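Local coordinates for uncharacterized protein (Streptococcus pneumoniae, PDB 3LFT), which is probably the substrate-binding protein of an ABC transporter and holds L-tryptophan in the cleft between its two domains, at residues A[224-234]-A[266-276]. Sequence-based numbering, arbitrary orientation.
Sequences VEVGGLASVVI and TGKSVINKKIA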
loop_
_atom_site.group_PDB
_atom_site.type_symbol
_atom_site.label_atom_id
_atom_site.label_comp_id
_atom_site.label_asym_id
_atom_site.label_seq_id
_atom_site.Cartn_x
_atom_site.Cartn_y
_atom_site.Cartn_z
ATOM N N VAL A 224 -10.872 3.459 -4.775
ATOM C CA VAL A 224 -11.701 3.627 -5.953
ATOM C C VAL A 224 -13.137 3.247 -5.636
ATOM O O VAL A 224 -14.067 3.927 -6.082
ATOM C CB VAL A 224 -11.152 2.841 -7.174
ATOM C CG1 VAL A 224 -12.130 2.906 -8.364
ATOM C CG2 VAL A 224 -9.793 3.420 -7.612
ATOM N N GLU A 225 -13.346 2.200 -4.844
ATOM C CA GLU A 225 -14.709 1.738 -4.634
ATOM C C GLU A 225 -15.591 2.671 -3.813
ATOM O O GLU A 225 -16.810 2.532 -3.869
ATOM C CB GLU A 225 -14.753 0.292 -4.167
ATOM C CG GLU A 225 -14.207 -0.012 -2.829
ATOM C CD GLU A 225 -14.113 -1.534 -2.598
ATOM O OE1 GLU A 225 -13.432 -1.966 -1.646
ATOM O OE2 GLU A 225 -14.718 -2.305 -3.381
ATOM N N VAL A 226 -14.987 3.604 -3.067
ATOM C CA VAL A 226 -15.777 4.558 -2.266
ATOM C C VAL A 226 -15.745 5.988 -2.814
ATOM O O VAL A 226 -16.090 6.933 -2.115
ATOM C CB VAL A 226 -15.432 4.533 -0.744
ATOM C CG1 VAL A 226 -15.573 3.120 -0.182
ATOM C CG2 VAL A 226 -14.020 5.075 -0.494
ATOM N N GLY A 227 -15.361 6.159 -4.072
ATOM C CA GLY A 227 -15.540 7.465 -4.713
ATOM C C GLY A 227 -14.396 7.899 -5.612
ATOM O O GLY A 227 -14.473 8.962 -6.240
ATOM N N GLY A 228 -13.325 7.123 -5.692
ATOM C CA GLY A 228 -12.291 7.427 -6.680
ATOM C C GLY A 228 -12.763 7.069 -8.075
ATOM O O GLY A 228 -13.701 6.271 -8.238
ATOM N N LEU A 229 -12.137 7.661 -9.089
ATOM C CA LEU A 229 -12.484 7.393 -10.468
ATOM C C LEU A 229 -11.884 6.077 -10.962
ATOM O O LEU A 229 -12.604 5.223 -11.491
ATOM C CB LEU A 229 -12.026 8.555 -11.345
ATOM C CG LEU A 229 -12.103 8.303 -12.859
ATOM C CD1 LEU A 229 -13.534 8.060 -13.306
ATOM C CD2 LEU A 229 -11.471 9.451 -13.646
ATOM N N ALA A 230 -10.570 5.920 -10.798
ATOM C CA ALA A 230 -9.884 4.780 -11.375
ATOM C C ALA A 230 -8.469 4.743 -10.845
ATOM O O ALA A 230 -7.956 5.708 -10.268
ATOM C CB ALA A 230 -9.853 4.911 -12.908
ATOM N N SER A 231 -7.838 3.588 -11.013
ATOM C CA SER A 231 -6.418 3.437 -10.752
ATOM C C SER A 231 -5.877 2.196 -11.457
ATOM O O SER A 231 -6.604 1.535 -12.203
ATOM C CB SER A 231 -6.117 3.402 -9.245
ATOM O OG SER A 231 -4.713 3.477 -9.031
ATOM N N VAL A 232 -4.610 1.885 -11.194
ATOM C CA VAL A 232 -3.975 0.624 -11.609
ATOM C C VAL A 232 -3.361 0.061 -10.336
ATOM O O VAL A 232 -2.567 0.752 -9.682
ATOM C CB VAL A 232 -2.924 0.816 -12.711
ATOM C CG1 VAL A 232 -2.397 -0.532 -13.160
ATOM C CG2 VAL A 232 -3.536 1.600 -13.893
ATOM N N VAL A 233 -3.754 -1.162 -9.978
ATOM C CA VAL A 233 -3.518 -1.660 -8.622
ATOM C C VAL A 233 -3.102 -3.113 -8.608
ATOM O O VAL A 233 -3.408 -3.873 -9.520
ATOM C CB VAL A 233 -4.785 -1.484 -7.727
ATOM C CG1 VAL A 233 -5.135 0.004 -7.599
ATOM C CG2 VAL A 233 -5.973 -2.258 -8.299
ATOM N N ILE A 234 -2.411 -3.463 -7.533
ATOM C CA ILE A 234 -2.022 -4.844 -7.289
ATOM C C ILE A 234 -3.081 -5.527 -6.446
ATOM O O ILE A 234 -3.758 -4.885 -5.627
ATOM C CB ILE A 234 -0.701 -4.883 -6.574
ATOM C CG1 ILE A 234 0.359 -4.298 -7.489
ATOM C CG2 ILE A 234 -0.323 -6.301 -6.184
ATOM C CD1 ILE A 234 1.474 -3.727 -6.720
ATOM N N THR A 266 2.860 -5.242 -11.497
ATOM C CA THR A 266 2.153 -4.743 -12.694
ATOM C C THR A 266 0.712 -4.303 -12.551
ATOM O O THR A 266 0.287 -3.251 -13.076
ATOM C CB THR A 266 2.453 -5.508 -13.931
ATOM O OG1 THR A 266 2.719 -6.881 -13.594
ATOM C CG2 THR A 266 3.751 -4.915 -14.506
ATOM N N GLY A 267 -0.023 -5.125 -11.841
ATOM C CA GLY A 267 -1.390 -4.847 -11.536
ATOM C C GLY A 267 -2.276 -4.778 -12.760
ATOM O O GLY A 267 -1.892 -5.165 -13.869
ATOM N N LYS A 268 -3.477 -4.270 -12.513
ATOM C CA LYS A 268 -4.538 -4.168 -13.504
ATOM C C LYS A 268 -5.371 -2.968 -13.151
ATOM O O LYS A 268 -5.365 -2.512 -11.999
ATOM C CB LYS A 268 -5.445 -5.403 -13.494
ATOM C CG LYS A 268 -4.787 -6.696 -13.924
ATOM C CD LYS A 268 -5.809 -7.839 -14.061
ATOM C CE LYS A 268 -5.126 -9.141 -14.456
ATOM N NZ LYS A 268 -5.979 -10.339 -14.190
ATOM N N SER A 269 -6.045 -2.401 -14.136
ATOM C CA SER A 269 -6.848 -1.223 -13.855
ATOM C C SER A 269 -8.088 -1.581 -13.026
ATOM O O SER A 269 -8.591 -2.727 -13.044
ATOM C CB SER A 269 -7.256 -0.523 -15.143
ATOM O OG SER A 269 -8.122 -1.373 -15.856
ATOM N N VAL A 270 -8.592 -0.569 -12.335
ATOM C CA VAL A 270 -9.889 -0.620 -11.670
ATOM C C VAL A 270 -10.604 0.681 -11.999
ATOM O O VAL A 270 -10.022 1.754 -11.885
ATOM C CB VAL A 270 -9.744 -0.883 -10.142
ATOM C CG1 VAL A 270 -8.756 0.084 -9.492
ATOM C CG2 VAL A 270 -11.102 -0.855 -9.442
ATOM N N ILE A 271 -11.848 0.563 -12.452
ATOM C CA ILE A 271 -12.598 1.704 -12.955
ATOM C C ILE A 271 -13.941 1.780 -12.255
ATOM O O ILE A 271 -14.679 0.788 -12.199
ATOM C CB ILE A 271 -12.822 1.607 -14.474
ATOM C CG1 ILE A 271 -11.483 1.417 -15.203
ATOM C CG2 ILE A 271 -13.592 2.843 -15.003
ATOM C CD1 ILE A 271 -11.612 1.209 -16.665
ATOM N N ASN A 272 -14.260 2.960 -11.729
ATOM C CA ASN A 272 -15.557 3.185 -11.106
ATOM C C ASN A 272 -16.452 3.833 -12.142
ATOM O O ASN A 272 -16.376 5.033 -12.404
ATOM C CB ASN A 272 -15.414 4.058 -9.858
ATOM C CG ASN A 272 -16.656 4.094 -9.033
ATOM O OD1 ASN A 272 -17.778 4.157 -9.554
ATOM N ND2 ASN A 272 -16.476 4.120 -7.720
ATOM N N LYS A 273 -17.296 2.992 -12.739
ATOM C CA LYS A 273 -18.090 3.379 -13.890
ATOM C C LYS A 273 -19.058 4.496 -13.555
ATOM O O LYS A 273 -19.180 5.464 -14.324
ATOM C CB LYS A 273 -18.833 2.166 -14.463
ATOM C CG LYS A 273 -19.691 2.490 -15.670
ATOM C CD LYS A 273 -20.266 1.231 -16.281
ATOM C CE LYS A 273 -19.430 0.798 -17.451
ATOM N NZ LYS A 273 -20.243 0.016 -18.421
ATOM N N LYS A 274 -19.768 4.365 -12.432
ATOM C CA LYS A 274 -20.736 5.393 -12.053
ATOM C C LYS A 274 -20.057 6.717 -11.727
ATOM O O LYS A 274 -20.547 7.765 -12.124
ATOM C CB LYS A 274 -21.639 4.939 -10.899
ATOM N N ILE A 275 -18.900 6.679 -11.053
ATOM C CA ILE A 275 -18.169 7.919 -10.780
ATOM C C ILE A 275 -17.746 8.579 -12.092
ATOM O O ILE A 275 -17.921 9.791 -12.270
ATOM C CB ILE A 275 -16.969 7.687 -9.829
ATOM C CG1 ILE A 275 -17.462 7.337 -8.416
ATOM C CG2 ILE A 275 -16.031 8.894 -9.804
ATOM C CD1 ILE A 275 -18.101 8.495 -7.633
ATOM N N ALA A 276 -17.242 7.789 -13.044
ATOM C CA ALA A 276 -16.894 8.344 -14.361
ATOM C C ALA A 276 -18.072 9.025 -15.011
ATOM O O ALA A 276 -17.974 10.188 -15.436
ATOM C CB ALA A 276 -16.337 7.265 -15.291
HETATM O O HOH W 1 -18.306 4.853 -5.536
#
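Ser-231 and Val-233 pair with Val-270 and Lys-268 where antiparallel strands 230-233 and 268-271 adjoin in a small mixed sheet of this periplasmic-binding-protein fold, with strand 293-294 on the far side of 268-271. Both hydrogen-bonded pairs, Ser-231 with Val-270 and Val-233 with Lys-268, are closed by two backbone bonds, and Asn-272 N to Leu-229 O (2.8 Å) extends the ladder to the start of helix 273-278.

Apolar contact between the strands gathers mainly on the face of Val-233 and Val-270. There Val-270 CG1 meets Val-233 CG2 at 3.8 Å and Val-224 CG2 at 4.0 Å, with chi1 at 51° placing this methyl between the backbone N and the carbonyl carbon. Ala-230 and Val-232 lie on the other face, where they touch Leu-129 and Gln-121 of helix 119-129. Beyond the strand, Leu-229 CD1 lies 3.5 Å from Ala-276 CB, while Ile-275 lays CG2 against the carbonyl oxygens of Gly-227 and Gly-228 and CD1 against Gly-227 CA.

Asn-272 caps the helix and grips the turn 224-227 with one amide. OD1 accepts from Ile-275 N, which sits above the plane of the Asn-272 side-chain carbonyl. ND2 donates to a water shared with Glu-225 O and, 2.9 Å away, to Val-224 O, which Gly-227 N reaches from the opposite face of that carbonyl.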